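Local coordinates for protein cytochrome c class I (Sideroxydans lithotrophicus, PDB 4XXL) that probably carries electrons as a small heme c protein, serving as an electron shuttle in lithoautotrophic growth, at residues V29-K35 and N109-W113. Residues are numbered along the deposited sequence.
Sequences VDVDAAK and NLVDW
V29 and D30 are extended and lead into a helix that starts at V31; N109-W113 is helical throughout. The two helical segments cross at -103°, with axes 8.6 Å apart at closest approach. A34 and L110 lie at the crossing, CA to CA 4.5 Å.

The side-chain amide of N109 (chi1 t) bonds both the backbone N and O of D30. D30 N donates to N109 OD1 (3.0 Å), and N109 ND2 donates to D30 O (2.9 Å). D30 is also the N-cap, its OD1 accepting from A33 N at 3.1 Å.

Apolar side chains pack beside these bonds. A34 CB sits 3.6 Å from W113 CB, and V29 CG1 is 3.7 Å from the same atom. A34 CB lies 4.3 Å from L110 CD1. W113 has chi1 t and chi2 62°. V31 CG1 lies 3.9 Å from W113 NE1. K35 CG makes a CH-pi contact, 4.1 Å from the centroid of the W113 six-membered ring, over its face.

L110 also touches the heme. Here the small A34 sits at the crossing. Near-perpendicular packing of N- and C-terminal helices is characteristic of the class I cytochrome c fold.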
ATOM      1  N   VAL A  29      -9.498   5.702 -10.608  1.00 24.33           N
ATOM      2  CA  VAL A  29      -8.068   5.610 -10.323  1.00 21.77           C
ATOM      3  C   VAL A  29      -7.205   6.099 -11.499  1.00 20.30           C
ATOM      4  O   VAL A  29      -7.430   5.702 -12.642  1.00 20.77           O
ATOM      5  CB  VAL A  29      -7.682   4.153  -9.970  1.00 22.00           C
ATOM      6  CG1 VAL A  29      -6.176   4.022  -9.770  1.00 21.88           C
ATOM      7  CG2 VAL A  29      -8.421   3.728  -8.704  1.00 23.92           C
ATOM      8  N   ASP A  30      -6.208   6.934 -11.201  1.00 18.33           N
ATOM      9  CA  ASP A  30      -5.128   7.303 -12.124  1.00 18.34           C
ATOM     10  C   ASP A  30      -3.994   6.316 -11.851  1.00 16.91           C
ATOM     11  O   ASP A  30      -3.214   6.482 -10.889  1.00 15.71           O
ATOM     12  CB  ASP A  30      -4.706   8.761 -11.881  1.00 20.24           C
ATOM     13  CG  ASP A  30      -3.601   9.284 -12.849  1.00 22.00           C
ATOM     14  OD1 ASP A  30      -2.862   8.520 -13.522  1.00 24.06           O
ATOM     15  OD2 ASP A  30      -3.464  10.525 -12.945  1.00 26.34           O
ATOM     16  N   VAL A  31      -3.922   5.279 -12.709  1.00 16.72           N
ATOM     17  CA  VAL A  31      -2.954   4.201 -12.525  1.00 17.03           C
ATOM     18  C   VAL A  31      -1.508   4.703 -12.643  1.00 15.78           C
ATOM     19  O   VAL A  31      -0.655   4.406 -11.813  1.00 15.33           O
ATOM     20  CB  VAL A  31      -3.199   3.051 -13.508  1.00 16.89           C
ATOM     21  CG1 VAL A  31      -2.086   2.020 -13.397  1.00 17.19           C
ATOM     22  CG2 VAL A  31      -4.567   2.471 -13.264  1.00 18.25           C
ATOM     23  N   ASP A  32      -1.212   5.562 -13.605  1.00 16.69           N
ATOM     24  CA  ASP A  32       0.147   6.051 -13.767  1.00 17.48           C
ATOM     25  C   ASP A  32       0.591   6.838 -12.526  1.00 14.90           C
ATOM     26  O   ASP A  32       1.745   6.744 -12.090  1.00 16.04           O
ATOM     27  CB  ASP A  32       0.261   6.985 -15.008  1.00 21.65           C
ATOM     28  CG  ASP A  32       0.356   6.232 -16.339  1.00 29.38           C
ATOM     29  OD1 ASP A  32       0.231   4.986 -16.359  1.00 31.16           O
ATOM     30  OD2 ASP A  32       0.555   6.932 -17.374  1.00 37.58           O
ATOM     31  N   ALA A  33      -0.334   7.624 -11.969  1.00 14.51           N
ATOM     32  CA  ALA A  33       0.019   8.469 -10.837  1.00 14.68           C
ATOM     33  C   ALA A  33       0.233   7.607  -9.621  1.00 12.84           C
ATOM     34  O   ALA A  33       1.121   7.863  -8.854  1.00 14.06           O
ATOM     35  CB  ALA A  33      -1.043   9.504 -10.542  1.00 15.28           C
ATOM     36  N   ALA A  34      -0.605   6.579  -9.514  1.00 13.18           N
ATOM     37  CA  ALA A  34      -0.396   5.630  -8.414  1.00 13.67           C
ATOM     38  C   ALA A  34       0.974   4.921  -8.474  1.00 13.30           C
ATOM     39  O   ALA A  34       1.722   4.876  -7.491  1.00 13.08           O
ATOM     40  CB  ALA A  34      -1.521   4.619  -8.382  1.00 14.38           C
ATOM     41  N   LYS A  35       1.317   4.351  -9.629  1.00 13.65           N
ATOM     42  CA  LYS A  35       2.585   3.655  -9.802  1.00 14.16           C
ATOM     43  C   LYS A  35       3.793   4.633  -9.639  1.00 13.65           C
ATOM     44  O   LYS A  35       4.813   4.277  -9.061  1.00 14.58           O
ATOM     45  CB  LYS A  35       2.633   2.891 -11.136  1.00 15.97           C
ATOM     46  CG  LYS A  35       1.509   1.905 -11.247  1.00 17.45           C
ATOM     47  CD  LYS A  35       1.551   0.957 -12.419  1.00 20.92           C
ATOM     48  CE  LYS A  35       2.466  -0.182 -12.070  1.00 20.35           C
ATOM     49  NZ  LYS A  35       2.428  -1.154 -13.201  1.00 21.60           N
ATOM     50  N   ASN A 109      -5.432   8.021  -4.020  1.00 12.14           N
ATOM     51  CA  ASN A 109      -5.404   7.388  -5.324  1.00 11.64           C
ATOM     52  C   ASN A 109      -4.510   6.147  -5.329  1.00 11.54           C
ATOM     53  O   ASN A 109      -4.869   5.094  -5.914  1.00 11.08           O
ATOM     54  CB  ASN A 109      -4.906   8.398  -6.370  1.00 12.64           C
ATOM     55  CG  ASN A 109      -4.852   7.812  -7.736  1.00 14.31           C
ATOM     56  OD1 ASN A 109      -5.875   7.511  -8.315  1.00 15.62           O
ATOM     57  ND2 ASN A 109      -3.649   7.611  -8.239  1.00 14.75           N
ATOM     58  N   LEU A 110      -3.409   6.196  -4.610  1.00 11.59           N
ATOM     59  CA  LEU A 110      -2.552   5.010  -4.525  1.00 11.52           C
ATOM     60  C   LEU A 110      -3.250   3.836  -3.758  1.00 10.82           C
ATOM     61  O   LEU A 110      -3.233   2.700  -4.236  1.00 11.56           O
ATOM     62  CB  LEU A 110      -1.253   5.309  -3.819  1.00 13.06           C
ATOM     63  CG  LEU A 110      -0.362   4.117  -3.461  1.00 12.75           C
ATOM     64  CD1 LEU A 110       0.028   3.263  -4.651  1.00 13.58           C
ATOM     65  CD2 LEU A 110       0.903   4.648  -2.837  1.00 14.67           C
ATOM     66  N   VAL A 111      -3.909   4.124  -2.647  1.00  9.90           N
ATOM     67  CA  VAL A 111      -4.687   3.146  -1.899  1.00 11.30           C
ATOM     68  C   VAL A 111      -5.755   2.553  -2.787  1.00 11.60           C
ATOM     69  O   VAL A 111      -5.981   1.344  -2.817  1.00 12.24           O
ATOM     70  CB  VAL A 111      -5.245   3.778  -0.597  1.00 11.23           C
ATOM     71  CG1 VAL A 111      -6.317   2.883   0.091  1.00 13.24           C
ATOM     72  CG2 VAL A 111      -4.064   3.973   0.373  1.00 13.70           C
ATOM     73  N   ASP A 112      -6.454   3.418  -3.506  1.00 12.39           N
ATOM     74  CA  ASP A 112      -7.557   2.947  -4.355  1.00 12.59           C
ATOM     75  C   ASP A 112      -7.034   1.994  -5.448  1.00 11.25           C
ATOM     76  O   ASP A 112      -7.655   0.963  -5.772  1.00 11.88           O
ATOM     77  CB  ASP A 112      -8.368   4.087  -4.961  1.00 13.98           C
ATOM     78  CG  ASP A 112      -9.157   4.878  -3.940  1.00 15.99           C
ATOM     79  OD1 ASP A 112      -9.391   4.383  -2.824  1.00 18.40           O
ATOM     80  OD2 ASP A 112      -9.568   5.982  -4.289  1.00 20.79           O
ATOM     81  N   TRP A 113      -5.862   2.300  -5.971  1.00  9.61           N
ATOM     82  CA  TRP A 113      -5.208   1.420  -6.961  1.00 10.51           C
ATOM     83  C   TRP A 113      -4.917   0.085  -6.341  1.00 10.82           C
ATOM     84  O   TRP A 113      -5.346  -0.960  -6.882  1.00 10.68           O
ATOM     85  CB  TRP A 113      -3.953   2.056  -7.534  1.00 11.82           C
ATOM     86  CG  TRP A 113      -3.258   1.166  -8.536  1.00 12.15           C
ATOM     87  CD1 TRP A 113      -3.734   0.702  -9.707  1.00 13.12           C
ATOM     88  CD2 TRP A 113      -1.953   0.566  -8.374  1.00 12.41           C
ATOM     89  NE1 TRP A 113      -2.831  -0.166 -10.283  1.00 13.56           N
ATOM     90  CE2 TRP A 113      -1.731  -0.264  -9.496  1.00 12.75           C
ATOM     91  CE3 TRP A 113      -0.999   0.604  -7.384  1.00 14.40           C
ATOM     92  CZ2 TRP A 113      -0.565  -0.995  -9.666  1.00 13.46           C
ATOM     93  CZ3 TRP A 113       0.146  -0.115  -7.549  1.00 14.32           C
ATOM     94  CH2 TRP A 113       0.366  -0.907  -8.688  1.00 14.32           C
TER